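Local coordinates for Alpha/beta hydrolase fold protein (Nakamurella multipartita, PDB 4Y7D) that probably acts as a hydrolase of the alpha/beta hydrolase fold, though its substrate is not known, at residues R22-D26 and G73-S78; A48-R54 and R201-L206; R68-F72 and P215-F220; V80-Q85 and N222-Q226. One frame throughout, in Å; residues are numbered along the deposited sequence. Where two conformers were deposited one is given.

How the contacts relate
Contacts 1, 3 and 4 form a connected group around the loop that runs from strand 62-66 to helix 82-95, whereas contact 2 lies apart. The centres of contacts 1 and 3 are about 10 Å apart, and Pro-69 of contact 3 packs on Thr-74, Pro-75 and Leu-76 of contact 1. Contacts 3 and 4 share helix 217-227, and Asp-223 OD2 joins them through a salt bridge to Arg-68 NH1 (2.8 Å). Leu-76 of contact 1 packs on Asn-222 of contact 4. Contact 2, whose centre is about 18 Å from that of contact 3, uses helix 197-209, the helix preceding 217-227. Its nearest atoms remain about 5 Å from contact 3.

Contact 1 of 4, residues R22-D26 and G73-S78; sequences RGEVD and GTPLGS
Ser-78 OG donates a short hydrogen bond of 2.7 Å to Glu-24 O, approaching 18° out of the carbonyl plane. At the other end of the contact, Asp-26 N donates to Thr-74 OG1 over 2.9 Å, nearly straight at 169°. The threonine hydroxyl is also hydrogen-bonded to Asp-67 O, so one side chain connects strand 23-31 to the turn following strand 62-66. Its OG1 reaches the strand because it lies beside its own backbone N (chi1 -56°), which turns CG2 toward Glu-24 O and Val-25. Replacing Thr-74 by a valine would probably leave Asp-26 N and Asp-67 O without this shared hydroxyl partner. The Asp-26 carboxylate meets Gly-73 through water on both oxygens: one water joins OD2 to Gly-73 N, another joins OD1 to Gly-73 O, while OD1 has a further hydrogen bond to Thr-17. At the far end, a water accepts from Arg-22 NE at 2.8 Å, in the guanidinium plane, and reaches Ser-78 O.

The packing is modest. Val-25 CG2 lies 3.8 Å from Thr-74 OG1, the two side chains running alongside each other, and Pro-75 CD comes within 3.5 Å of Glu-24 O. Gly-23 faces Ser-78 where a beta carbon would collide with OG. With 315 Å² buried and little apolar side-chain contact, the two direct bonds and several water bridges indicate a predominantly polar seam, in which side-chain hydroxyls reach backbone groups of the strand.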
loop_
_atom_site.group_PDB
_atom_site.type_symbol
_atom_site.label_atom_id
_atom_site.label_comp_id
_atom_site.label_asym_id
_atom_site.label_seq_id
_atom_site.Cartn_x
_atom_site.Cartn_y
_atom_site.Cartn_z
ATOM N N ARG A 22 -15.109 -4.338 16.344
ATOM C CA ARG A 22 -15.668 -3.676 15.143
ATOM C C ARG A 22 -16.050 -4.644 14.017
ATOM O O ARG A 22 -16.546 -4.201 12.954
ATOM C CB ARG A 22 -14.702 -2.631 14.647
ATOM C CG ARG A 22 -14.439 -1.479 15.624
ATOM C CD ARG A 22 -15.623 -0.537 15.777
ATOM N NE ARG A 22 -15.994 0.047 14.480
ATOM C CZ ARG A 22 -16.870 1.036 14.344
ATOM N NH1 ARG A 22 -17.489 1.540 15.427
ATOM N NH2 ARG A 22 -17.146 1.524 13.118
ATOM N N GLY A 23 -15.858 -5.942 14.238
ATOM C CA GLY A 23 -16.160 -6.994 13.255
ATOM C C GLY A 23 -14.955 -7.861 12.964
ATOM O O GLY A 23 -13.857 -7.632 13.469
ATOM N N GLU A 24 -15.152 -8.842 12.098
ATOM C CA GLU A 24 -14.071 -9.722 11.714
ATOM C C GLU A 24 -13.125 -9.041 10.729
ATOM O O GLU A 24 -13.553 -8.256 9.887
ATOM C CB GLU A 24 -14.637 -11.031 11.143
ATOM C CG GLU A 24 -15.225 -11.919 12.240
ATOM C CD GLU A 24 -15.953 -13.155 11.740
ATOM O OE1 GLU A 24 -15.879 -13.480 10.533
ATOM O OE2 GLU A 24 -16.615 -13.815 12.575
ATOM N N VAL A 25 -11.839 -9.330 10.867
ATOM C CA VAL A 25 -10.835 -8.839 9.908
ATOM C C VAL A 25 -9.829 -9.933 9.681
ATOM O O VAL A 25 -9.360 -10.577 10.652
ATOM C CB VAL A 25 -10.153 -7.485 10.328
ATOM C CG1 VAL A 25 -9.321 -7.640 11.592
ATOM C CG2 VAL A 25 -9.272 -6.906 9.232
ATOM N N ASP A 26 -9.493 -10.198 8.411
ATOM C CA ASP A 26 -8.474 -11.181 8.118
ATOM C C ASP A 26 -7.106 -10.532 8.071
ATOM O O ASP A 26 -6.938 -9.382 7.593
ATOM C CB ASP A 26 -8.779 -11.884 6.787
ATOM C CG ASP A 26 -9.837 -12.943 6.907
ATOM O OD1 ASP A 26 -10.488 -13.124 7.985
ATOM O OD2 ASP A 26 -10.010 -13.658 5.893
ATOM N N GLY A 73 -11.331 -12.087 2.534
ATOM C CA GLY A 73 -12.254 -12.511 3.582
ATOM C C GLY A 73 -12.771 -11.464 4.555
ATOM O O GLY A 73 -13.607 -11.803 5.416
ATOM N N THR A 74 -12.289 -10.227 4.470
ATOM C CA THR A 74 -12.742 -9.207 5.415
ATOM C C THR A 74 -14.047 -8.631 4.906
ATOM O O THR A 74 -14.064 -8.031 3.838
ATOM C CB THR A 74 -11.720 -8.122 5.654
ATOM O OG1 THR A 74 -10.475 -8.696 6.109
ATOM C CG2 THR A 74 -12.201 -7.124 6.649
ATOM N N PRO A 75 -15.129 -8.772 5.665
ATOM C CA PRO A 75 -16.373 -8.239 5.150
ATOM C C PRO A 75 -16.382 -6.727 5.075
ATOM O O PRO A 75 -15.805 -6.048 5.893
ATOM C CB PRO A 75 -17.442 -8.741 6.135
ATOM C CG PRO A 75 -16.720 -9.170 7.333
ATOM C CD PRO A 75 -15.273 -9.355 7.001
ATOM N N LEU A 76 -17.067 -6.188 4.062
ATOM C CA LEU A 76 -17.195 -4.746 3.951
ATOM C C LEU A 76 -17.761 -4.106 5.216
ATOM O O LEU A 76 -17.321 -3.008 5.625
ATOM C CB LEU A 76 -18.059 -4.412 2.685
ATOM C CG LEU A 76 -18.080 -2.951 2.303
ATOM C CD1 LEU A 76 -16.663 -2.356 2.163
ATOM C CD2 LEU A 76 -18.881 -2.758 1.030
ATOM N N GLY A 77 -18.697 -4.803 5.864
ATOM C CA GLY A 77 -19.351 -4.315 7.055
ATOM C C GLY A 77 -18.427 -4.065 8.244
ATOM O O GLY A 77 -18.799 -3.363 9.189
ATOM N N SER A 78 -17.221 -4.609 8.208
ATOM C CA SER A 78 -16.246 -4.335 9.254
ATOM C C SER A 78 -15.678 -2.900 9.188
ATOM O O SER A 78 -14.997 -2.442 10.125
ATOM C CB SER A 78 -15.135 -5.369 9.195
ATOM O OG SER A 78 -15.635 -6.601 9.641
HETATM O O HOH W 1 -15.050 -0.335 11.882
HETATM O O HOH W 2 -17.868 -2.176 12.099
HETATM O O HOH W 3 -19.465 -5.484 11.873
HETATM O O HOH W 4 -8.860 -12.922 3.600
HETATM O O HOH W 5 -12.782 -11.785 8.114
#

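Contact 2 of 4, residues A48-R54 and R201-L206; sequences AGLAMAR and RFTLEL
Arg-54 grips Glu-205 end-on, its NH1 donating to Glu-205 OE1 at 2.8 Å and 160° while NH2 reaches Glu-205 OE2 at 3.2 Å. The first bond is in the guanidinium plane but comes from above the carboxylate plane; the second uses the syn lone pair of OE2. In the conformer given, the guanidinium of Arg-201 stacks on one face of that of Arg-54, with centres 4.0 Å apart and planes at 4°, a flat stack of like charges. The bridge to Glu-205, together with the salt bridge from Arg-201 NH1 to Asp-198, is likely to offset their repulsion. This conformer of Arg-201 bends at chi3, whereas the Arg-54 chain stays extended to NE.

Beneath the charged cluster, Ala-51 CB is 3.5 Å from Leu-206 CD2, and Leu-206 CD1 reaches Ala-48 CB at 3.8 Å. The Phe-202 ring presents its edge to Ala-51 O and stacks on Trp-282. The axes of the two short segments come within 9.4 Å at 162°, consistent with small alanines at the interface. This antiparallel packing joins helix 46-58, beside the central sheet, to helix 197-209, among the helices between strands 124-130 and 242-247, consistent with a cap region on an alpha/beta hydrolase core.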
loop_
_atom_site.group_PDB
_atom_site.type_symbol
_atom_site.label_atom_id
_atom_site.label_comp_id
_atom_site.label_asym_id
_atom_site.label_seq_id
_atom_site.Cartn_x
_atom_site.Cartn_y
_atom_site.Cartn_z
ATOM N N ALA A 48 -0.679 -8.542 -1.728
ATOM C CA ALA A 48 0.024 -7.270 -1.924
ATOM C C ALA A 48 0.700 -6.851 -0.650
ATOM O O ALA A 48 1.843 -6.417 -0.662
ATOM C CB ALA A 48 -0.939 -6.178 -2.375
ATOM N N GLY A 49 -0.027 -6.918 0.458
ATOM C CA GLY A 49 0.545 -6.530 1.746
ATOM C C GLY A 49 1.780 -7.329 2.121
ATOM O O GLY A 49 2.740 -6.775 2.632
ATOM N N LEU A 50 1.767 -8.631 1.901
ATOM C CA LEU A 50 2.937 -9.411 2.235
ATOM C C LEU A 50 4.134 -9.039 1.375
ATOM O O LEU A 50 5.288 -9.095 1.844
ATOM C CB LEU A 50 2.633 -10.918 2.065
ATOM C CG LEU A 50 1.818 -11.555 3.178
ATOM C CD1 LEU A 50 1.253 -12.922 2.787
ATOM C CD2 LEU A 50 2.676 -11.711 4.439
ATOM N N ALA A 51 3.887 -8.713 0.121
ATOM C CA ALA A 51 4.953 -8.284 -0.775
ATOM C C ALA A 51 5.536 -6.951 -0.294
ATOM O O ALA A 51 6.762 -6.785 -0.209
ATOM C CB ALA A 51 4.428 -8.146 -2.204
HETATM N N MSE A 52 4.656 -6.035 0.106
HETATM C CA MSE A 52 5.079 -4.770 0.739
HETATM C C MSE A 52 5.928 -5.011 2.012
HETATM O O MSE A 52 6.868 -4.261 2.281
HETATM C CB MSE A 52 3.884 -3.925 1.133
HETATM C CG MSE A 52 3.076 -3.372 -0.046
HETATM SE SE MSE A 52 1.348 -2.625 0.613
HETATM C CE MSE A 52 2.017 -1.323 1.871
ATOM N N ALA A 53 5.558 -6.036 2.790
ATOM C CA ALA A 53 6.128 -6.297 4.113
ATOM C C ALA A 53 7.431 -7.049 4.067
ATOM O O ALA A 53 8.116 -7.125 5.112
ATOM C CB ALA A 53 5.166 -7.089 4.968
ATOM N N ARG A 54 7.803 -7.664 2.940
ATOM C CA ARG A 54 9.011 -8.517 3.010
ATOM C C ARG A 54 10.244 -7.806 3.537
ATOM O O ARG A 54 11.037 -8.405 4.301
ATOM C CB ARG A 54 9.384 -9.159 1.665
ATOM C CG ARG A 54 8.488 -10.305 1.242
ATOM C CD ARG A 54 9.109 -11.012 0.019
ATOM N NE ARG A 54 8.204 -12.080 -0.341
ATOM C CZ ARG A 54 7.230 -11.994 -1.262
ATOM N NH1 ARG A 54 7.086 -10.918 -2.028
ATOM N NH2 ARG A 54 6.451 -13.057 -1.465
ATOM N N ARG A 201 10.205 -10.192 -8.072
ATOM C CA ARG A 201 9.132 -10.846 -7.355
ATOM C C ARG A 201 8.102 -9.834 -6.875
ATOM O O ARG A 201 6.889 -10.064 -7.043
ATOM C CB ARG A 201 9.675 -11.657 -6.175
ATOM C CG ARG A 201 8.571 -12.245 -5.315
ATOM C CD ARG A 201 9.093 -13.159 -4.213
ATOM N NE ARG A 201 10.215 -12.557 -3.486
ATOM C CZ ARG A 201 10.857 -13.154 -2.486
ATOM N NH1 ARG A 201 11.864 -12.536 -1.911
ATOM N NH2 ARG A 201 10.475 -14.354 -2.049
ATOM N N PHE A 202 8.563 -8.712 -6.291
ATOM C CA PHE A 202 7.635 -7.687 -5.820
ATOM C C PHE A 202 6.754 -7.192 -6.953
ATOM O O PHE A 202 5.509 -7.089 -6.802
ATOM C CB PHE A 202 8.370 -6.469 -5.211
ATOM C CG PHE A 202 7.459 -5.367 -4.795
ATOM C CD1 PHE A 202 6.891 -5.349 -3.519
ATOM C CD2 PHE A 202 7.147 -4.332 -5.661
ATOM C CE1 PHE A 202 6.028 -4.351 -3.136
ATOM C CE2 PHE A 202 6.265 -3.329 -5.282
ATOM C CZ PHE A 202 5.701 -3.330 -4.011
ATOM N N THR A 203 7.380 -6.885 -8.097
ATOM C CA THR A 203 6.645 -6.308 -9.204
ATOM C C THR A 203 5.567 -7.257 -9.754
ATOM O O THR A 203 4.453 -6.829 -10.065
ATOM C CB THR A 203 7.601 -5.842 -10.331
ATOM O OG1 THR A 203 8.592 -4.964 -9.789
ATOM C CG2 THR A 203 6.829 -5.103 -11.435
ATOM N N LEU A 204 5.928 -8.526 -9.905
ATOM C CA LEU A 204 4.999 -9.527 -10.410
ATOM C C LEU A 204 3.820 -9.725 -9.462
ATOM O O LEU A 204 2.634 -9.767 -9.905
ATOM C CB LEU A 204 5.742 -10.850 -10.653
ATOM C CG LEU A 204 6.849 -10.824 -11.697
ATOM C CD1 LEU A 204 7.629 -12.129 -11.671
ATOM C CD2 LEU A 204 6.309 -10.563 -13.090
ATOM N N GLU A 205 4.112 -9.773 -8.167
ATOM C CA GLU A 205 3.032 -9.942 -7.183
ATOM C C GLU A 205 2.058 -8.772 -7.199
ATOM O O GLU A 205 0.847 -8.981 -7.164
ATOM C CB GLU A 205 3.612 -10.216 -5.813
ATOM C CG GLU A 205 4.191 -11.619 -5.792
ATOM C CD GLU A 205 4.835 -12.043 -4.485
ATOM O OE1 GLU A 205 4.811 -11.248 -3.546
ATOM O OE2 GLU A 205 5.391 -13.179 -4.434
ATOM N N LEU A 206 2.590 -7.545 -7.254
ATOM C CA LEU A 206 1.743 -6.360 -7.256
ATOM C C LEU A 206 0.984 -6.221 -8.566
ATOM O O LEU A 206 -0.210 -5.793 -8.543
ATOM C CB LEU A 206 2.552 -5.094 -6.928
ATOM C CG LEU A 206 2.598 -4.774 -5.429
ATOM C CD1 LEU A 206 1.177 -4.441 -4.981
ATOM C CD2 LEU A 206 3.155 -5.884 -4.571
#

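Contact 3 of 4, residues R68-F72 and P215-F220; sequences RPGYF and PRKAGF
Two backbone hydrogen bonds link the segments: Phe-72 N donates to Pro-215 O at 3.0 Å, and Gly-219 N makes a weak bond to Gly-70 O at 2.9 Å. Water supplements them, one molecule lying between Gly-70 O and Pro-215 O within hydrogen-bonding distance of both.

The closest pair of CA atoms belongs to two glycines, Gly-70 and Gly-219, 3.6 Å apart. A beta carbon on either would clash with the other segment, so the geometry depends on both lacking a side chain.

Aromatic contacts are centred on Tyr-71, whose CG lies anti to its carbonyl carbon and so brings the ring against Gly-219. Gly-219 CA sits over one ring face in a CH-pi contact, 3.8 Å from the centroid and 19° off the normal. The hydroxyl end reaches helix 217-227, with OH 3.2 Å from Phe-220 CA and hydrogen-bonded to Asp-223. A leucine in place of Tyr-71 is likely to strip Gly-219 of its aromatic cover and deprive Asp-223 of the phenol hydroxyl. Phe-72, in the conformer given, meets Pro-215 with its edge, CE1 being 3.6 Å from CG, and its CZ lies over a face of the Arg-216 guanidinium, 3.7 Å from NH2, with the planes inclined at 52°.

Arg-216 is held by a salt bridge to Asp-47 and by Gly-44 O. The type II beta turn from Arg-68 to Tyr-71, its Gly-70 at phi 93°, is part of the loop after strand 62-66 and packs against helix 217-227, consistent with a cap region meeting an alpha/beta hydrolase core.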
loop_
_atom_site.group_PDB
_atom_site.type_symbol
_atom_site.label_atom_id
_atom_site.label_comp_id
_atom_site.label_asym_id
_atom_site.label_seq_id
_atom_site.Cartn_x
_atom_site.Cartn_y
_atom_site.Cartn_z
ATOM N N ARG A 68 -8.165 -5.307 3.880
ATOM C CA ARG A 68 -9.119 -4.256 4.199
ATOM C C ARG A 68 -10.520 -4.709 3.843
ATOM O O ARG A 68 -10.702 -5.635 3.020
ATOM C CB ARG A 68 -8.755 -2.932 3.535
ATOM C CG ARG A 68 -7.440 -2.358 4.084
ATOM C CD ARG A 68 -7.233 -0.895 3.717
ATOM N NE ARG A 68 -6.964 -0.767 2.279
ATOM C CZ ARG A 68 -7.851 -0.340 1.391
ATOM N NH1 ARG A 68 -7.551 -0.340 0.114
ATOM N NH2 ARG A 68 -9.049 0.014 1.788
ATOM N N PRO A 69 -11.512 -4.119 4.499
ATOM C CA PRO A 69 -12.912 -4.488 4.214
ATOM C C PRO A 69 -13.265 -4.486 2.740
ATOM O O PRO A 69 -12.956 -3.498 2.038
ATOM C CB PRO A 69 -13.687 -3.446 4.994
ATOM C CG PRO A 69 -12.822 -3.231 6.222
ATOM C CD PRO A 69 -11.422 -3.199 5.665
ATOM N N GLY A 70 -13.915 -5.579 2.313
ATOM C CA GLY A 70 -14.296 -5.775 0.940
ATOM C C GLY A 70 -13.297 -6.526 0.111
ATOM O O GLY A 70 -13.582 -6.830 -1.052
ATOM N N TYR A 71 -12.109 -6.812 0.668
ATOM C CA TYR A 71 -11.115 -7.575 0.015
ATOM C C TYR A 71 -10.953 -8.945 0.658
ATOM O O TYR A 71 -10.827 -9.089 1.891
ATOM C CB TYR A 71 -9.788 -6.860 0.083
ATOM C CG TYR A 71 -9.791 -5.567 -0.686
ATOM C CD1 TYR A 71 -9.617 -5.571 -2.064
ATOM C CD2 TYR A 71 -9.967 -4.313 -0.056
ATOM C CE1 TYR A 71 -9.561 -4.402 -2.769
ATOM C CE2 TYR A 71 -9.932 -3.112 -0.776
ATOM C CZ TYR A 71 -9.700 -3.171 -2.133
ATOM O OH TYR A 71 -9.622 -2.023 -2.879
ATOM N N PHE A 72 -10.946 -9.953 -0.203
ATOM C CA PHE A 72 -10.869 -11.341 0.223
ATOM C C PHE A 72 -11.832 -11.610 1.373
ATOM O O PHE A 72 -13.015 -11.384 1.211
ATOM C CB PHE A 72 -9.427 -11.737 0.543
ATOM C CG PHE A 72 -8.512 -11.777 -0.670
ATOM C CD1 PHE A 72 -8.968 -12.248 -1.895
ATOM C CD2 PHE A 72 -7.164 -11.426 -0.555
ATOM C CE1 PHE A 72 -8.131 -12.274 -3.004
ATOM C CE2 PHE A 72 -6.306 -11.504 -1.651
ATOM C CZ PHE A 72 -6.798 -11.942 -2.875
ATOM N N PRO A 215 -12.886 -11.433 -5.884
ATOM C CA PRO A 215 -12.900 -11.127 -4.426
ATOM C C PRO A 215 -12.275 -9.816 -4.017
ATOM O O PRO A 215 -12.237 -9.497 -2.825
ATOM C CB PRO A 215 -12.118 -12.288 -3.821
ATOM C CG PRO A 215 -11.131 -12.633 -4.898
ATOM C CD PRO A 215 -11.874 -12.455 -6.206
ATOM N N ARG A 216 -11.760 -9.071 -4.988
ATOM C CA ARG A 216 -11.319 -7.728 -4.754
ATOM C C ARG A 216 -12.337 -6.668 -5.185
ATOM O O ARG A 216 -12.127 -5.502 -4.929
ATOM C CB ARG A 216 -9.973 -7.487 -5.406
ATOM C CG ARG A 216 -8.843 -8.423 -4.967
ATOM C CD ARG A 216 -7.533 -8.005 -5.582
ATOM N NE ARG A 216 -6.639 -9.115 -5.973
ATOM C CZ ARG A 216 -5.558 -9.480 -5.301
ATOM N NH1 ARG A 216 -4.814 -10.462 -5.740
ATOM N NH2 ARG A 216 -5.237 -8.886 -4.169
ATOM N N LYS A 217 -13.443 -7.056 -5.801
ATOM C CA LYS A 217 -14.365 -6.074 -6.335
ATOM C C LYS A 217 -15.093 -5.180 -5.303
ATOM O O LYS A 217 -15.168 -3.950 -5.463
ATOM C CB LYS A 217 -15.384 -6.756 -7.241
ATOM C CG LYS A 217 -16.354 -5.801 -7.853
ATOM C CD LYS A 217 -17.225 -6.482 -8.890
ATOM C CE LYS A 217 -18.559 -5.749 -9.077
ATOM N NZ LYS A 217 -18.438 -4.339 -9.539
ATOM N N ALA A 218 -15.608 -5.790 -4.232
ATOM C CA ALA A 218 -16.371 -5.028 -3.235
ATOM C C ALA A 218 -15.562 -3.922 -2.626
ATOM O O ALA A 218 -16.026 -2.786 -2.481
ATOM C CB ALA A 218 -16.940 -5.939 -2.149
ATOM N N GLY A 219 -14.333 -4.269 -2.258
ATOM C CA GLY A 219 -13.457 -3.330 -1.588
ATOM C C GLY A 219 -12.951 -2.261 -2.535
ATOM O O GLY A 219 -12.797 -1.100 -2.146
ATOM N N PHE A 220 -12.709 -2.655 -3.783
ATOM C CA PHE A 220 -12.227 -1.697 -4.779
ATOM C C PHE A 220 -13.302 -0.652 -5.084
ATOM O O PHE A 220 -13.033 0.544 -5.059
ATOM C CB PHE A 220 -11.811 -2.410 -6.056
ATOM C CG PHE A 220 -11.387 -1.451 -7.143
ATOM C CD1 PHE A 220 -10.199 -0.778 -7.023
ATOM C CD2 PHE A 220 -12.241 -1.159 -8.204
ATOM C CE1 PHE A 220 -9.802 0.152 -7.972
ATOM C CE2 PHE A 220 -11.857 -0.236 -9.197
ATOM C CZ PHE A 220 -10.623 0.403 -9.079
HETATM O O HOH W 6 -14.797 -9.223 -1.576
HETATM O O HOH W 7 -14.282 -11.832 -1.284
#

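Contact 4 of 4, residues V80-Q85 and N222-Q226; sequences VTPDEQ and NDMDQ
Asn-222 ND2 donates to Val-80 O at 2.9 Å and 171°, the direct hydrogen bond between the segments. The donor lies in the carbonyl plane on a lone pair of the oxygen, and the acceptor lies in the amide plane. With CG anti to the backbone N (chi1 -179°), the Asn-222 amide extends toward the loop before helix 82-95.

Water completes the polar contacts. One molecule accepts from both Asn-222 ND2 and Gln-85 NE2 and lies 2.8 Å from Asp-223 OD1. Beyond it, Asp-223 OD2 turns to Tyr-71 and Arg-68 of contact 3 and to Ser-42, while Gln-85 NE2 also bonds Gly-79 O.

Van der Waals contacts involve Gln-226, whose chain bends at chi2 (-62°) and crosses Val-80 at about a right angle. Its OE1 approaches Thr-81 CG2 and Pro-82 CD, each at 3.6 Å, and its NE2 packs on Val-80 CG1.

Within 80-85, Glu-84 N donates to Thr-81 OG1 (3.0 Å) and Thr-81 N returns a bond to Glu-84 OE1. This reciprocal pair is a capping box, here fixing the N-terminus of helix 82-95 where it meets helix 217-227.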
loop_
_atom_site.group_PDB
_atom_site.type_symbol
_atom_site.label_atom_id
_atom_site.label_comp_id
_atom_site.label_asym_id
_atom_site.label_seq_id
_atom_site.Cartn_x
_atom_site.Cartn_y
_atom_site.Cartn_z
ATOM N N VAL A 80 -16.623 0.530 6.260
ATOM C CA VAL A 80 -16.746 1.125 4.945
ATOM C C VAL A 80 -15.910 2.378 4.725
ATOM O O VAL A 80 -15.131 2.482 3.744
ATOM C CB VAL A 80 -18.264 1.407 4.701
ATOM C CG1 VAL A 80 -18.506 2.314 3.525
ATOM C CG2 VAL A 80 -19.008 0.073 4.586
ATOM N N THR A 81 -16.002 3.357 5.626
ATOM C CA THR A 81 -15.303 4.615 5.453
ATOM C C THR A 81 -13.837 4.506 5.889
ATOM O O THR A 81 -13.519 3.610 6.687
ATOM C CB THR A 81 -15.944 5.797 6.227
ATOM O OG1 THR A 81 -15.764 5.625 7.637
ATOM C CG2 THR A 81 -17.425 5.940 5.901
ATOM N N PRO A 82 -12.972 5.425 5.406
ATOM C CA PRO A 82 -11.609 5.432 5.917
ATOM C C PRO A 82 -11.566 5.497 7.450
ATOM O O PRO A 82 -10.720 4.782 8.077
ATOM C CB PRO A 82 -10.961 6.658 5.234
ATOM C CG PRO A 82 -11.713 6.729 3.941
ATOM C CD PRO A 82 -13.099 6.313 4.223
ATOM N N ASP A 83 -12.438 6.322 8.037
ATOM C CA ASP A 83 -12.485 6.444 9.491
ATOM C C ASP A 83 -12.918 5.152 10.184
ATOM O O ASP A 83 -12.332 4.787 11.226
ATOM C CB ASP A 83 -13.385 7.581 9.932
ATOM C CG ASP A 83 -13.118 7.994 11.352
ATOM O OD1 ASP A 83 -12.018 8.554 11.645
ATOM O OD2 ASP A 83 -14.006 7.755 12.172
ATOM N N GLU A 84 -13.899 4.451 9.609
ATOM C CA GLU A 84 -14.293 3.142 10.118
ATOM C C GLU A 84 -13.181 2.072 9.961
ATOM O O GLU A 84 -13.034 1.211 10.798
ATOM C CB GLU A 84 -15.564 2.654 9.456
ATOM C CG GLU A 84 -16.737 3.521 9.856
ATOM C CD GLU A 84 -17.990 3.344 9.002
ATOM O OE1 GLU A 84 -17.938 2.809 7.891
ATOM O OE2 GLU A 84 -19.031 3.754 9.494
ATOM N N GLN A 85 -12.435 2.122 8.858
ATOM C CA GLN A 85 -11.306 1.219 8.703
ATOM C C GLN A 85 -10.231 1.498 9.743
ATOM O O GLN A 85 -9.688 0.548 10.306
ATOM C CB GLN A 85 -10.799 1.233 7.251
ATOM C CG GLN A 85 -11.874 0.681 6.332
ATOM C CD GLN A 85 -11.492 0.476 4.887
ATOM O OE1 GLN A 85 -10.334 0.666 4.499
ATOM N NE2 GLN A 85 -12.478 0.017 4.076
ATOM N N ASN A 222 -15.843 0.149 -3.228
ATOM C CA ASN A 222 -15.997 0.929 -2.012
ATOM C C ASN A 222 -14.903 2.017 -1.882
ATOM O O ASN A 222 -15.172 3.180 -1.568
ATOM C CB ASN A 222 -15.934 0.023 -0.783
ATOM C CG ASN A 222 -16.121 0.818 0.483
ATOM O OD1 ASN A 222 -17.139 1.470 0.628
ATOM N ND2 ASN A 222 -15.164 0.812 1.364
ATOM N N ASP A 223 -13.669 1.636 -2.142
ATOM C CA ASP A 223 -12.543 2.595 -2.052
ATOM C C ASP A 223 -12.749 3.730 -3.079
ATOM O O ASP A 223 -12.576 4.921 -2.782
ATOM C CB ASP A 223 -11.201 1.931 -2.332
ATOM C CG ASP A 223 -10.699 1.026 -1.244
ATOM O OD1 ASP A 223 -11.223 1.030 -0.105
ATOM O OD2 ASP A 223 -9.721 0.275 -1.550
HETATM N N MSE A 224 -13.139 3.370 -4.284
HETATM C CA MSE A 224 -13.310 4.420 -5.322
HETATM C C MSE A 224 -14.413 5.364 -4.908
HETATM O O MSE A 224 -14.335 6.589 -5.101
HETATM C CB MSE A 224 -13.563 3.801 -6.714
HETATM C CG MSE A 224 -12.338 3.001 -7.171
HETATM SE SE MSE A 224 -10.578 3.907 -7.366
HETATM C CE MSE A 224 -9.675 3.458 -5.696
ATOM N N ASP A 225 -15.487 4.837 -4.348
ATOM C CA ASP A 225 -16.567 5.672 -3.913
ATOM C C ASP A 225 -16.167 6.558 -2.714
ATOM O O ASP A 225 -16.446 7.777 -2.688
ATOM C CB ASP A 225 -17.779 4.824 -3.556
ATOM C CG ASP A 225 -18.851 5.626 -2.936
ATOM O OD1 ASP A 225 -19.245 6.623 -3.523
ATOM O OD2 ASP A 225 -19.331 5.271 -1.856
ATOM N N GLN A 226 -15.468 5.967 -1.745
ATOM C CA GLN A 226 -15.108 6.706 -0.558
ATOM C C GLN A 226 -14.055 7.759 -0.846
ATOM O O GLN A 226 -14.111 8.848 -0.294
ATOM C CB GLN A 226 -14.572 5.749 0.517
ATOM C CG GLN A 226 -15.655 4.885 1.171
ATOM C CD GLN A 226 -16.671 5.737 1.873
ATOM O OE1 GLN A 226 -16.311 6.648 2.584
ATOM N NE2 GLN A 226 -17.918 5.498 1.640
HETATM O O HOH W 8 -12.290 2.930 1.751
HETATM O O HOH W 9 -12.723 -0.879 1.289
#